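Local coordinates for Mll8374 protein (Mesorhizobium loti, PDB 3B5E), which probably hydrolyses carboxylic esters as a serine esterase of the alpha/beta-hydrolase fold, at residues A140-P144 against I195-I201. Residues are numbered along the deposited sequence; the frame is centred on the assembly and turned at random.
Sequences ALLRP and IPSGHDI. With EDO (1,2-ethanediol), chain F; EDO (1,2-ethanediol), chain I.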
# COMPACT_ATOMS: atom_id res chain seq x y z
N ALA A 140 5.05 2.77 1.28
CA ALA A 140 5.70 2.80 -0.04
C ALA A 140 4.57 2.74 -1.06
O ALA A 140 3.83 1.73 -1.14
CB ALA A 140 6.65 1.65 -0.23
N LEU A 141 4.42 3.84 -1.82
CA LEU A 141 3.29 4.05 -2.68
C LEU A 141 3.79 4.05 -4.13
O LEU A 141 4.45 5.00 -4.58
CB LEU A 141 2.61 5.40 -2.38
CG LEU A 141 2.18 5.68 -0.93
CD1 LEU A 141 1.52 7.05 -0.81
CD2 LEU A 141 1.25 4.62 -0.36
N LEU A 142 3.45 2.99 -4.87
CA LEU A 142 3.95 2.82 -6.23
C LEU A 142 2.84 3.25 -7.20
O LEU A 142 1.74 2.69 -7.17
CB LEU A 142 4.35 1.38 -6.49
CG LEU A 142 5.39 0.79 -5.53
CD1 LEU A 142 5.77 -0.63 -5.97
CD2 LEU A 142 6.61 1.71 -5.39
N ARG A 143 3.14 4.26 -8.02
CA ARG A 143 2.19 4.85 -8.98
C ARG A 143 0.85 5.30 -8.36
O ARG A 143 -0.21 4.93 -8.85
CB ARG A 143 1.95 3.94 -10.17
CG ARG A 143 3.17 3.23 -10.70
CD ARG A 143 4.19 4.18 -11.33
NE ARG A 143 5.24 3.36 -11.92
CZ ARG A 143 6.24 2.83 -11.23
NH1 ARG A 143 6.45 3.12 -9.95
NH2 ARG A 143 7.08 2.03 -11.84
N PRO A 144 0.88 6.11 -7.27
CA PRO A 144 -0.32 6.56 -6.60
C PRO A 144 -0.89 7.86 -7.19
O PRO A 144 -0.27 8.48 -8.02
CB PRO A 144 0.19 6.85 -5.19
CG PRO A 144 1.59 7.42 -5.49
CD PRO A 144 2.10 6.63 -6.62
N ILE A 195 10.97 7.65 -12.02
CA ILE A 195 11.87 6.71 -12.69
C ILE A 195 11.43 6.63 -14.15
O ILE A 195 10.35 7.12 -14.48
CB ILE A 195 11.93 5.31 -11.97
CG1 ILE A 195 10.56 4.60 -11.89
CG2 ILE A 195 12.55 5.44 -10.55
CD1 ILE A 195 10.66 3.04 -11.50
N PRO A 196 12.29 6.13 -15.04
CA PRO A 196 11.91 6.11 -16.48
C PRO A 196 10.73 5.20 -16.85
O PRO A 196 10.18 5.34 -17.95
CB PRO A 196 13.20 5.66 -17.18
CG PRO A 196 14.30 6.00 -16.17
CD PRO A 196 13.70 5.75 -14.84
N SER A 197 10.35 4.31 -15.94
CA SER A 197 9.24 3.38 -16.15
C SER A 197 7.90 4.04 -16.41
O SER A 197 7.68 5.24 -16.12
CB SER A 197 9.12 2.44 -14.93
OG SER A 197 10.30 1.71 -14.84
N GLY A 198 7.00 3.27 -17.00
CA GLY A 198 5.60 3.65 -17.08
C GLY A 198 4.81 3.29 -15.85
O GLY A 198 5.29 3.35 -14.71
N HIS A 199 3.55 2.91 -16.07
CA HIS A 199 2.68 2.49 -14.96
C HIS A 199 3.02 1.10 -14.39
O HIS A 199 2.66 0.81 -13.27
CB HIS A 199 1.22 2.55 -15.39
CG HIS A 199 0.28 2.49 -14.24
ND1 HIS A 199 0.15 3.53 -13.35
CD2 HIS A 199 -0.56 1.51 -13.82
CE1 HIS A 199 -0.75 3.20 -12.43
NE2 HIS A 199 -1.17 1.97 -12.68
N ASP A 200 3.74 0.28 -15.14
CA ASP A 200 4.15 -1.02 -14.66
C ASP A 200 5.26 -0.86 -13.63
O ASP A 200 6.04 0.09 -13.67
CB ASP A 200 4.70 -1.91 -15.79
CG ASP A 200 3.60 -2.52 -16.68
OD1 ASP A 200 2.38 -2.32 -16.43
OD2 ASP A 200 3.99 -3.22 -17.66
N ILE A 201 5.34 -1.84 -12.73
CA ILE A 201 6.34 -1.83 -11.69
C ILE A 201 7.26 -3.02 -11.85
O ILE A 201 6.94 -4.00 -12.53
CB ILE A 201 5.71 -1.80 -10.28
CG1 ILE A 201 4.72 -2.96 -10.08
CG2 ILE A 201 5.05 -0.41 -10.01
CD1 ILE A 201 4.33 -3.18 -8.62
C1 EDO F . 3.43 0.48 -18.47
O1 EDO F . 4.82 0.60 -18.04
C2 EDO F . 2.93 1.60 -19.39
O2 EDO F . 2.48 2.76 -18.67
C1 EDO I . -4.94 4.77 -9.96
O1 EDO I . -4.98 3.41 -9.58
C2 EDO I . -3.49 5.22 -10.11
O2 EDO I . -2.84 5.57 -8.87
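Strand 138-142 runs out at L142, and the chain turns at once: R143 takes up the left-handed helical conformation (phi/psi 53/52) before P144 leads away. Facing this strand end, the chain curls from I195, the last residue of strand 189-195, as an irregular loop to I201, and the two backbones stay well apart, with CA atoms 6.4 Å from each other at R143 and H199 and 7.6 Å at L142 and I201. The gap is bridged mainly by one long side chain, an example of how arginine can hold a loop by donating to the loop's main-chain carbonyl oxygens. R143 NE donates to G198 O at 2.8 Å, close to the guanidinium plane, while R143 NH2 makes a weak hydrogen bond with D200 O at 2.9 Å. I201 CG2 lies over one face of the guanidinium, 3.7 Å from R143 CZ, and I195 CD1 is 3.7 Å from R143 NH2. R143 NH1 turns to a salt bridge with D205 of helix 203-214 and a hydrogen bond to I164 O.

In an alpha/beta-hydrolase the loop after the last sheet strand typically carries the catalytic histidine, and the geometry here fits: H199 NE2 is hydrogen-bonded to S119 on the probable nucleophile elbow and ND1 to D169, consistent with a Ser-His-Asp triad. Although its CA-to-CB bond points away from the strand end, the imidazole swings back, so that H199 CE1 comes within 3.6 Å of R143 CB. At the far end of the loop, I201 CD1 meets L142 CD1 of the strand at 3.9 Å, an apolar contact.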